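Local structure of putative 2-dehydro-3-deoxygalactonokinase (Sinorhizobium meliloti, 3T69) at residues Thr130-Ala135 and Val146-Thr151; Phe194-Ala199 and Leu270-Arg275; Asn217-Val222 and Ser241-Gly246; Asp260-Val265 and Thr276-Gln281. The protein probably phosphorylates 2-dehydro-3-deoxy-D-galactonate with ATP to its 6-phosphate, a step in galactose breakdown by the DeLey-Doudoroff pathway. One frame throughout, in Å; residues are numbered along the deposited sequence.

Overall arrangement
Along the chain contact 1 comes first and closes before the others open; contact 3 is nested in the loop closed by contact 2, and the segments of contacts 2 and 4 alternate. Contacts 1 and 4, centres about 14 Å apart, rest on the neighbouring strands 143-148 and 261-264 of one mixed sheet. Contacts 2 and 4 share helix 268-280 and have centres about 12 Å apart. Contact 3 is farthest from contact 1, about 25 Å between centres, and its helix 233-252 touches Phe194 and Leu273 of contact 2 and Ala277 of contact 4. Together they link the sheet of strands 143-148 and 261-264 through helix 268-280 to an outer helical layer that reaches the second subunit.

Contact 1: residues Thr130-Ala135 and Val146-Thr151; sequences TQLLGA and VCMPGT
The Met148 thioether lies against Leu132, its SD 3.8 Å from Leu132 CG and only slightly farther from both methyls, CD1 and CD2. Sulfur thus sits at the branch point of the leucine, the two side chains crossing at a slant. Beyond the sulfur the chain bends (chi3 54°), carrying the methyl on to Gln131, where Met148 CE is 4.0 Å from Gln131 CB and 3.5 Å from Gln131 OE1. Methionine and glutamine pass each other in opposite directions. A looser contact joins Leu132 CD2 to Val146 CG1 at 4.4 Å, two residues earlier on the strand.

A second shell surrounds these groups. Gln131 runs extended past CG and its NE2 makes a weak hydrogen bond to Ala290 O, while Ala293 and Val294 of helix 290-305 touch it. Val156 of strand 153-159 lies against both Leu132 and Met148. The axes of helix segment 130-135 and strand segment 146-148 come within 11.3 Å at 138°, and the helix packs on one face of the mixed sheet; Cys147 points to the other, where it meets Tyr274 of helix 268-280. Such helix-covered sheets are consistent with the actin-like kinase fold of this family.

Shortening Met148 to an alanine is likely to open a gap beside Leu132, with no methyl left to pack on Gln131 CB. No hydrogen bond crosses here, so cohesion comes from dispersion among buried apolar groups, the amide of Gln131 being only weakly bonded to Ala290 O.

Contact 2: residues Phe194-Ala199 and Leu270-Arg275; sequences FAAGSA and LGTLYR
Leu273 and Phe194 meet at about a right angle, the leucine bringing its forked end to the CE1-CZ end of the phenyl ring. Leu273 CD1 is 3.8 Å from Phe194 CE1, and the second methyl, CD2, comes within 4.0 Å of Phe194 CZ. CD1 approaches the ring obliquely. The same methyl also rests on Ala196, whose CB is 3.8 Å away, so one methyl touches both residues of the loop. Thr272 adds a lighter touch at the outer margin, its CG2 lying 4.2 Å from Ala196 CB; with CG2 anti to the backbone N, it is the methyl and not the hydroxyl that faces the alanine.

The loop comes just ahead of helix 199-210. Ala195 to Ser198 form a type I beta turn, closed by the bond from Ser198 N to Ala195 O at 2.8 Å, and Ser198 occupies the N-cap position of the helix. Ala196 thus sits within the turn, directed at helix 268-280, so that the contact joins the loop leading into helix 199-210 to the flank of helix 268-280.

Phe194 CG lies between the backbone N and the carbonyl carbon (chi1 67°), which sets the ring toward helix 233-252 as well. There it packs on Arg237, Ala238 and Ser241, and Ser241 touches Leu273 too. The next residue, Tyr274, has its OH hydrogen-bonded to Glu248 OE1 and Thr171 OG1.

Contact 3: residues Asn217-Val222 and Ser241-Gly246; sequences NLLFSV and SGTLIG
No ring or amide enters the meeting of Leu218 and Leu219 with Thr243; the one aromatic ring of the two segments, that of Phe220, is directed elsewhere and meets the ring of His152 of the second subunit with the planes at about 50°. The contact itself is built of branched aliphatic groups. Thr243 CG2 touches two successive leucines, 4.1 Å from Leu218 CB and 3.9 Å from Leu219 CD2. Its own CB also lies 4.0 Å from Leu219 CD2, so the leucine methyl meets the threonine at both carbons. Leu219 CD2 reaches on to Leu244 CD2 at 4.4 Å, a looser touch between methyl ends.

The threonine is turned with its methyl anti to the backbone N, which sends CG2 across to the leucines and leaves OG1 to bond to Gln239 O, a turn earlier in its own helix. The hydroxyl is thereby satisfied inside an apolar interface.

Helices 215-228 and 233-252 follow each other in sequence as an antiparallel helical hairpin; the axes of segments 217-222 and 241-246 lie 10.1 Å apart at 171°. Helix 199-210 covers one side, where Thr208 touches both Leu218 and Thr243, while Leu240 and Phe175 lie against Leu219 and Leu244 respectively. Helix 215-228 faces the second subunit: Ser221 OG is hydrogen-bonded to Pro122 O of that chain, and Leu219 packs on its Met170.

Contact 4: residues Asp260-Val265 and Thr276-Gln281; sequences DGVCLV and TALESQ
Strand 261-264 passes beside the last turns of helix 268-280, with Val262 and Leu278 closest at 8.7 Å between their CA atoms, a gap bridged wholly by side chains. Leu278 spans it with a single methyl. Its CD1 lies 4.0 Å from Leu264 CD1 and 4.2 Å from Val262 CG2, so one helix residue touches two strand residues that lie on the same face, two positions apart. Both pairs cross obliquely. Leu264 has CG anti to the backbone N (chi1 178°), an extension that carries its CD1 out to the leucine of the helix. Leu278 also touches Val285 of strand 284-285, and Val285 lies against Leu264, which closes a small apolar cluster between the helix and the two strands. Cys263, between the two touching residues, points to the other side of the sheet.

Beyond Leu278 a chain of polar contacts follows. Ser280 OG gives a hydrogen bond of 2.8 Å to Ala277 O, approaching from above the carbonyl plane by 35°. Gln281 NE2 in turn donates to Ser280 OG over 3.0 Å in a bent bond, with an angle of 138° at the hydrogen. The same NE2 is also bonded to Ser206 OG of helix 199-210, and this holds the final residues to the neighbouring helix.

Strand 261-264, helix 268-280 and strand 284-285 form a beta-alpha-beta unit, its two strands parallel and adjacent in the mixed sheet; the cluster on Leu278 is the apolar seam by which the crossover helix lies on that sheet.

Contact 1: residues Thr130-Ala135 and Val146-Thr151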
loop_
_atom_site.group_PDB
_atom_site.type_symbol
_atom_site.label_atom_id
_atom_site.label_comp_id
_atom_site.label_asym_id
_atom_site.label_seq_id
_atom_site.Cartn_x
_atom_site.Cartn_y
_atom_site.Cartn_z
ATOM N N THR B 130 0.774 10.149 24.989
ATOM C CA THR B 130 0.955 9.716 26.344
ATOM C C THR B 130 2.301 8.996 26.594
ATOM O O THR B 130 2.888 9.131 27.676
ATOM C CB THR B 130 -0.225 8.886 26.805
ATOM O OG1 THR B 130 -1.394 9.721 26.742
ATOM C CG2 THR B 130 -0.003 8.418 28.236
ATOM N N GLN B 131 2.807 8.290 25.579
ATOM C CA GLN B 131 4.159 7.778 25.649
ATOM C C GLN B 131 5.107 8.959 25.594
ATOM O O GLN B 131 6.218 8.890 26.071
ATOM C CB GLN B 131 4.437 6.766 24.540
ATOM C CG GLN B 131 3.323 5.705 24.370
ATOM C CD GLN B 131 3.601 4.714 23.232
ATOM O OE1 GLN B 131 3.555 5.054 22.053
ATOM N NE2 GLN B 131 3.882 3.477 23.600
ATOM N N LEU B 132 4.687 10.067 25.043
ATOM C CA LEU B 132 5.609 11.199 25.043
ATOM C C LEU B 132 5.542 12.000 26.329
ATOM O O LEU B 132 6.509 12.678 26.715
ATOM C CB LEU B 132 5.376 12.115 23.850
ATOM C CG LEU B 132 5.798 11.610 22.477
ATOM C CD1 LEU B 132 5.161 12.493 21.411
ATOM C CD2 LEU B 132 7.307 11.601 22.337
ATOM N N LEU B 133 4.395 11.949 26.994
ATOM C CA LEU B 133 4.267 12.598 28.297
ATOM C C LEU B 133 5.234 11.839 29.208
ATOM O O LEU B 133 6.046 12.443 29.914
ATOM C CB LEU B 133 2.827 12.515 28.819
ATOM C CG LEU B 133 2.561 12.933 30.267
ATOM C CD1 LEU B 133 2.904 14.378 30.530
ATOM C CD2 LEU B 133 1.119 12.620 30.576
ATOM N N GLY B 134 5.137 10.516 29.116
ATOM C CA GLY B 134 5.965 9.614 29.853
ATOM C C GLY B 134 7.448 9.879 29.731
ATOM O O GLY B 134 8.135 9.958 30.734
ATOM N N ALA B 135 7.942 10.052 28.515
ATOM C CA ALA B 135 9.369 9.938 28.295
ATOM C C ALA B 135 10.112 11.252 28.151
ATOM O O ALA B 135 11.343 11.258 28.176
ATOM C CB ALA B 135 9.654 9.030 27.117
ATOM N N VAL B 146 12.031 11.839 17.731
ATOM C CA VAL B 146 11.612 10.548 18.220
ATOM C C VAL B 146 10.791 9.811 17.174
ATOM O O VAL B 146 9.835 10.364 16.623
ATOM C CB VAL B 146 10.728 10.749 19.460
ATOM C CG1 VAL B 146 10.383 9.442 20.124
ATOM C CG2 VAL B 146 11.390 11.735 20.471
ATOM N N CYS B 147 11.137 8.552 16.935
ATOM C CA CYS B 147 10.441 7.702 15.987
ATOM C C CYS B 147 9.654 6.730 16.771
ATOM O O CYS B 147 10.218 6.033 17.597
ATOM C CB CYS B 147 11.439 6.961 15.072
ATOM S SG CYS B 147 10.886 5.416 14.245
ATOM N N MET B 148 8.348 6.642 16.498
ATOM C CA MET B 148 7.478 5.747 17.267
ATOM C C MET B 148 6.749 4.747 16.373
ATOM O O MET B 148 5.607 4.945 16.075
ATOM C CB MET B 148 6.486 6.580 18.137
ATOM C CG MET B 148 7.138 7.825 18.827
ATOM S SD MET B 148 6.104 8.994 19.720
ATOM C CE MET B 148 5.345 7.775 20.762
ATOM N N PRO B 149 7.410 3.639 15.973
ATOM C CA PRO B 149 6.887 2.634 15.033
ATOM C C PRO B 149 5.595 2.048 15.528
ATOM O O PRO B 149 5.261 2.321 16.645
ATOM C CB PRO B 149 7.954 1.552 15.083
ATOM C CG PRO B 149 8.619 1.726 16.430
ATOM C CD PRO B 149 8.706 3.205 16.531
ATOM N N GLY B 150 4.924 1.218 14.702
ATOM C CA GLY B 150 3.622 0.538 14.974
ATOM C C GLY B 150 2.746 0.467 13.698
ATOM O O GLY B 150 3.204 0.789 12.627
ATOM N N THR B 151 1.488 0.040 13.794
ATOM C CA THR B 151 0.557 0.193 12.669
ATOM C C THR B 151 0.729 1.527 11.932
ATOM O O THR B 151 0.796 1.551 10.708
ATOM C CB THR B 151 -0.880 0.170 13.144
ATOM O OG1 THR B 151 -1.089 -1.008 13.916
ATOM C CG2 THR B 151 -1.796 0.130 11.978
#

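Contact 2: residues Phe194-Ala199 and Leu270-Arg275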
loop_
_atom_site.group_PDB
_atom_site.type_symbol
_atom_site.label_atom_id
_atom_site.label_comp_id
_atom_site.label_asym_id
_atom_site.label_seq_id
_atom_site.Cartn_x
_atom_site.Cartn_y
_atom_site.Cartn_z
ATOM N N PHE B 194 10.529 -13.478 10.042
ATOM C CA PHE B 194 11.799 -13.424 9.374
ATOM C C PHE B 194 12.794 -12.804 10.320
ATOM O O PHE B 194 12.424 -11.982 11.151
ATOM C CB PHE B 194 11.703 -12.630 8.050
ATOM C CG PHE B 194 11.429 -11.138 8.219
ATOM C CD1 PHE B 194 12.480 -10.230 8.288
ATOM C CD2 PHE B 194 10.118 -10.655 8.279
ATOM C CE1 PHE B 194 12.235 -8.890 8.424
ATOM C CE2 PHE B 194 9.869 -9.317 8.426
ATOM C CZ PHE B 194 10.927 -8.431 8.497
ATOM N N ALA B 195 14.058 -13.190 10.180
ATOM C CA ALA B 195 15.117 -12.721 11.071
ATOM C C ALA B 195 15.588 -11.326 10.680
ATOM O O ALA B 195 16.167 -11.130 9.618
ATOM C CB ALA B 195 16.297 -13.715 11.101
ATOM N N ALA B 196 15.322 -10.365 11.557
ATOM C CA ALA B 196 15.765 -8.973 11.408
ATOM C C ALA B 196 17.157 -8.772 10.780
ATOM O O ALA B 196 17.417 -7.768 10.067
ATOM C CB ALA B 196 15.708 -8.279 12.785
ATOM N N GLY B 197 18.060 -9.709 11.073
ATOM C CA GLY B 197 19.454 -9.586 10.642
ATOM C C GLY B 197 19.647 -9.934 9.183
ATOM O O GLY B 197 20.581 -9.431 8.548
ATOM N N SER B 198 18.758 -10.795 8.660
ATOM C CA SER B 198 18.849 -11.309 7.280
ATOM C C SER B 198 19.099 -10.154 6.346
ATOM O O SER B 198 18.561 -9.057 6.547
ATOM C CB SER B 198 17.594 -12.079 6.861
ATOM O OG SER B 198 16.580 -11.199 6.392
ATOM N N ALA B 199 19.952 -10.404 5.355
ATOM C CA ALA B 199 20.351 -9.390 4.380
ATOM C C ALA B 199 19.175 -9.007 3.481
ATOM O O ALA B 199 19.097 -7.870 3.015
ATOM C CB ALA B 199 21.544 -9.882 3.554
ATOM N N LEU B 270 9.129 -5.458 16.649
ATOM C CA LEU B 270 9.171 -4.247 15.843
ATOM C C LEU B 270 10.248 -3.255 16.276
ATOM O O LEU B 270 10.852 -2.559 15.429
ATOM C CB LEU B 270 7.803 -3.581 15.874
ATOM C CG LEU B 270 7.440 -2.497 14.854
ATOM C CD1 LEU B 270 7.745 -2.865 13.432
ATOM C CD2 LEU B 270 5.967 -2.281 15.008
ATOM N N GLY B 271 10.484 -3.181 17.588
ATOM C CA GLY B 271 11.531 -2.325 18.134
ATOM C C GLY B 271 12.882 -2.721 17.575
ATOM O O GLY B 271 13.629 -1.858 17.075
ATOM N N THR B 272 13.189 -4.024 17.648
ATOM C CA THR B 272 14.447 -4.582 17.124
ATOM C C THR B 272 14.541 -4.220 15.633
ATOM O O THR B 272 15.426 -3.418 15.216
ATOM C CB THR B 272 14.560 -6.129 17.389
ATOM O OG1 THR B 272 14.691 -6.381 18.799
ATOM C CG2 THR B 272 15.763 -6.736 16.685
ATOM N N LEU B 273 13.594 -4.750 14.859
ATOM C CA LEU B 273 13.423 -4.402 13.439
ATOM C C LEU B 273 13.735 -2.940 13.061
ATOM O O LEU B 273 14.487 -2.691 12.120
ATOM C CB LEU B 273 12.015 -4.764 13.008
ATOM C CG LEU B 273 11.823 -5.226 11.560
ATOM C CD1 LEU B 273 12.778 -6.371 11.192
ATOM C CD2 LEU B 273 10.360 -5.680 11.368
ATOM N N TYR B 274 13.204 -1.970 13.799
ATOM C CA TYR B 274 13.519 -0.582 13.501
ATOM C C TYR B 274 14.924 -0.092 13.849
ATOM O O TYR B 274 15.464 0.790 13.156
ATOM C CB TYR B 274 12.477 0.373 14.093
ATOM C CG TYR B 274 11.255 0.608 13.218
ATOM C CD1 TYR B 274 11.081 1.812 12.537
ATOM C CD2 TYR B 274 10.283 -0.364 13.070
ATOM C CE1 TYR B 274 9.938 2.051 11.725
ATOM C CE2 TYR B 274 9.149 -0.131 12.271
ATOM C CZ TYR B 274 8.997 1.065 11.601
ATOM O OH TYR B 274 7.874 1.274 10.834
ATOM N N ARG B 275 15.525 -0.635 14.917
ATOM C CA ARG B 275 16.864 -0.154 15.338
ATOM C C ARG B 275 17.779 -0.684 14.274
ATOM O O ARG B 275 18.697 0.009 13.796
ATOM C CB ARG B 275 17.272 -0.711 16.742
#

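Contact 3: residues Asn217-Val222 and Ser241-Gly246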
loop_
_atom_site.group_PDB
_atom_site.type_symbol
_atom_site.label_atom_id
_atom_site.label_comp_id
_atom_site.label_asym_id
_atom_site.label_seq_id
_atom_site.Cartn_x
_atom_site.Cartn_y
_atom_site.Cartn_z
ATOM N N ASN B 217 7.224 -0.095 -7.708
ATOM C CA ASN B 217 7.894 -1.059 -8.532
ATOM C C ASN B 217 8.591 -2.110 -7.655
ATOM O O ASN B 217 8.364 -3.325 -7.807
ATOM C CB ASN B 217 8.878 -0.367 -9.458
ATOM C CG ASN B 217 9.840 -1.322 -10.099
ATOM O OD1 ASN B 217 9.459 -2.198 -10.871
ATOM N ND2 ASN B 217 11.087 -1.182 -9.769
ATOM N N LEU B 218 9.407 -1.627 -6.712
ATOM C CA LEU B 218 10.106 -2.534 -5.754
ATOM C C LEU B 218 9.151 -3.527 -5.123
ATOM O O LEU B 218 9.452 -4.722 -5.087
ATOM C CB LEU B 218 10.863 -1.757 -4.688
ATOM C CG LEU B 218 12.024 -0.940 -5.310
ATOM C CD1 LEU B 218 12.519 0.233 -4.432
ATOM C CD2 LEU B 218 13.179 -1.841 -5.746
ATOM N N LEU B 219 7.970 -3.056 -4.726
ATOM C CA LEU B 219 6.968 -3.957 -4.169
ATOM C C LEU B 219 6.536 -5.021 -5.173
ATOM O O LEU B 219 6.363 -6.188 -4.807
ATOM C CB LEU B 219 5.753 -3.186 -3.676
ATOM C CG LEU B 219 5.981 -2.230 -2.494
ATOM C CD1 LEU B 219 4.798 -1.297 -2.274
ATOM C CD2 LEU B 219 6.246 -3.026 -1.245
ATOM N N PHE B 220 6.409 -4.651 -6.451
ATOM C CA PHE B 220 6.003 -5.651 -7.388
ATOM C C PHE B 220 7.070 -6.718 -7.548
ATOM O O PHE B 220 6.758 -7.898 -7.663
ATOM C CB PHE B 220 5.567 -5.076 -8.734
ATOM C CG PHE B 220 5.077 -6.136 -9.676
ATOM C CD1 PHE B 220 3.885 -6.776 -9.433
ATOM C CD2 PHE B 220 5.864 -6.559 -10.748
ATOM C CE1 PHE B 220 3.414 -7.806 -10.279
ATOM C CE2 PHE B 220 5.407 -7.551 -11.602
ATOM C CZ PHE B 220 4.169 -8.189 -11.356
ATOM N N SER B 221 8.309 -6.311 -7.448
ATOM C CA SER B 221 9.437 -7.183 -7.588
ATOM C C SER B 221 9.471 -8.294 -6.577
ATOM O O SER B 221 10.002 -9.320 -6.846
ATOM C CB SER B 221 10.716 -6.383 -7.587
ATOM O OG SER B 221 10.937 -5.863 -8.876
ATOM N N VAL B 222 8.935 -8.115 -5.396
ATOM C CA VAL B 222 8.951 -9.250 -4.532
ATOM C C VAL B 222 8.133 -10.372 -5.160
ATOM O O VAL B 222 8.523 -11.489 -5.085
ATOM C CB VAL B 222 8.584 -8.950 -3.058
ATOM C CG1 VAL B 222 8.698 -7.521 -2.725
ATOM C CG2 VAL B 222 7.303 -9.516 -2.690
ATOM N N SER B 241 8.804 -5.973 4.190
ATOM C CA SER B 241 8.884 -5.146 5.353
ATOM C C SER B 241 9.955 -4.109 5.112
ATOM O O SER B 241 9.751 -2.905 5.358
ATOM C CB SER B 241 9.227 -5.975 6.567
ATOM O OG SER B 241 9.337 -5.104 7.682
ATOM N N GLY B 242 11.077 -4.562 4.571
ATOM C CA GLY B 242 12.173 -3.695 4.360
ATOM C C GLY B 242 11.855 -2.547 3.457
ATOM O O GLY B 242 12.341 -1.409 3.694
ATOM N N THR B 243 11.052 -2.806 2.414
ATOM C CA THR B 243 10.743 -1.758 1.422
ATOM C C THR B 243 9.956 -0.631 2.055
ATOM O O THR B 243 10.292 0.586 1.923
ATOM C CB THR B 243 9.945 -2.322 0.185
ATOM O OG1 THR B 243 10.719 -3.347 -0.480
ATOM C CG2 THR B 243 9.614 -1.205 -0.780
ATOM N N LEU B 244 8.904 -1.050 2.745
ATOM C CA LEU B 244 8.011 -0.137 3.435
ATOM C C LEU B 244 8.790 0.709 4.418
ATOM O O LEU B 244 8.630 1.949 4.453
ATOM C CB LEU B 244 6.958 -0.929 4.181
ATOM C CG LEU B 244 5.965 -1.593 3.246
ATOM C CD1 LEU B 244 4.926 -2.295 4.068
ATOM C CD2 LEU B 244 5.319 -0.545 2.223
ATOM N N ILE B 245 9.652 0.038 5.201
ATOM C CA ILE B 245 10.398 0.730 6.206
ATOM C C ILE B 245 11.448 1.650 5.561
ATOM O O ILE B 245 11.660 2.818 6.007
ATOM C CB ILE B 245 10.985 -0.218 7.294
ATOM C CG1 ILE B 245 9.867 -0.770 8.159
ATOM C CG2 ILE B 245 11.900 0.586 8.217
ATOM C CD1 ILE B 245 10.142 -2.101 8.812
ATOM N N GLY B 246 12.088 1.177 4.498
ATOM C CA GLY B 246 13.075 2.028 3.862
ATOM C C GLY B 246 12.421 3.308 3.418
ATOM O O GLY B 246 13.008 4.398 3.482
#

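Contact 4: residues Asp260-Val265 and Thr276-Gln281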
loop_
_atom_site.group_PDB
_atom_site.type_symbol
_atom_site.label_atom_id
_atom_site.label_comp_id
_atom_site.label_asym_id
_atom_site.label_seq_id
_atom_site.Cartn_x
_atom_site.Cartn_y
_atom_site.Cartn_z
ATOM N N ASP B 260 21.562 12.546 13.463
ATOM C CA ASP B 260 22.581 11.540 13.772
ATOM C C ASP B 260 22.126 10.187 14.358
ATOM O O ASP B 260 22.678 9.156 14.000
ATOM C CB ASP B 260 23.713 12.172 14.601
ATOM C CG ASP B 260 24.563 13.151 13.782
ATOM O OD1 ASP B 260 24.944 12.804 12.632
ATOM O OD2 ASP B 260 24.854 14.267 14.290
ATOM N N GLY B 261 21.168 10.172 15.273
ATOM C CA GLY B 261 20.569 11.374 15.805
ATOM C C GLY B 261 19.085 11.203 16.045
ATOM O O GLY B 261 18.355 12.226 16.062
ATOM N N VAL B 262 18.635 9.938 16.220
ATOM C CA VAL B 262 17.218 9.659 16.565
ATOM C C VAL B 262 16.992 8.785 17.789
ATOM O O VAL B 262 17.771 7.875 18.064
ATOM C CB VAL B 262 16.356 9.112 15.361
ATOM C CG1 VAL B 262 16.906 9.610 14.035
ATOM C CG2 VAL B 262 16.216 7.586 15.375
ATOM N N CYS B 263 15.887 9.064 18.484
ATOM C CA CYS B 263 15.465 8.326 19.678
ATOM C C CYS B 263 14.278 7.425 19.396
ATOM O O CYS B 263 13.149 7.890 19.279
ATOM C CB CYS B 263 15.104 9.298 20.811
ATOM S SG CYS B 263 16.354 10.659 21.017
ATOM N N LEU B 264 14.531 6.126 19.299
ATOM C CA LEU B 264 13.469 5.171 19.032
ATOM C C LEU B 264 12.782 4.800 20.309
ATOM O O LEU B 264 13.443 4.390 21.247
ATOM C CB LEU B 264 14.029 3.898 18.397
ATOM C CG LEU B 264 13.027 2.791 18.098
ATOM C CD1 LEU B 264 12.311 3.150 16.831
ATOM C CD2 LEU B 264 13.720 1.436 17.937
ATOM N N VAL B 265 11.457 4.946 20.330
ATOM C CA VAL B 265 10.572 4.433 21.378
ATOM C C VAL B 265 9.857 3.248 20.798
ATOM O O VAL B 265 9.130 3.403 19.835
ATOM C CB VAL B 265 9.483 5.461 21.722
ATOM C CG1 VAL B 265 8.410 4.850 22.611
ATOM C CG2 VAL B 265 10.097 6.733 22.339
ATOM N N THR B 276 17.486 -1.929 13.900
ATOM C CA THR B 276 18.226 -2.626 12.865
ATOM C C THR B 276 18.158 -1.797 11.583
ATOM O O THR B 276 19.188 -1.446 10.967
ATOM C CB THR B 276 17.600 -3.993 12.651
ATOM O OG1 THR B 276 17.638 -4.706 13.884
ATOM C CG2 THR B 276 18.313 -4.785 11.592
ATOM N N ALA B 277 16.933 -1.437 11.221
ATOM C CA ALA B 277 16.721 -0.702 10.014
ATOM C C ALA B 277 17.334 0.697 10.116
ATOM O O ALA B 277 17.924 1.192 9.159
ATOM C CB ALA B 277 15.221 -0.676 9.686
ATOM N N LEU B 278 17.218 1.333 11.269
ATOM C CA LEU B 278 17.749 2.701 11.410
ATOM C C LEU B 278 19.295 2.818 11.439
ATOM O O LEU B 278 19.880 3.804 10.920
ATOM C CB LEU B 278 17.147 3.402 12.640
ATOM C CG LEU B 278 15.641 3.675 12.632
ATOM C CD1 LEU B 278 15.105 3.768 14.024
ATOM C CD2 LEU B 278 15.317 4.943 11.847
ATOM N N GLU B 279 19.954 1.840 12.064
ATOM C CA GLU B 279 21.402 1.864 12.122
ATOM C C GLU B 279 21.965 1.669 10.725
ATOM O O GLU B 279 22.801 2.476 10.282
ATOM C CB GLU B 279 21.932 0.838 13.122
ATOM C CG GLU B 279 21.867 1.360 14.552
ATOM C CD GLU B 279 21.875 0.278 15.638
ATOM O OE1 GLU B 279 21.497 -0.898 15.408
ATOM O OE2 GLU B 279 22.235 0.646 16.770
ATOM N N SER B 280 21.466 0.646 10.019
ATOM C CA SER B 280 21.852 0.405 8.618
ATOM C C SER B 280 21.852 1.679 7.776
ATOM O O SER B 280 22.608 1.777 6.823
ATOM C CB SER B 280 21.007 -0.701 7.970
ATOM O OG SER B 280 19.724 -0.225 7.599
ATOM N N GLN B 281 21.037 2.670 8.140
ATOM C CA GLN B 281 21.050 3.939 7.394
ATOM C C GLN B 281 21.935 4.986 8.009
ATOM O O GLN B 281 21.893 6.155 7.591
ATOM C CB GLN B 281 19.641 4.505 7.112
ATOM C CG GLN B 281 18.708 3.523 6.404
ATOM C CD GLN B 281 19.353 2.861 5.183
ATOM O OE1 GLN B 281 19.817 3.541 4.255
ATOM N NE2 GLN B 281 19.377 1.532 5.179
#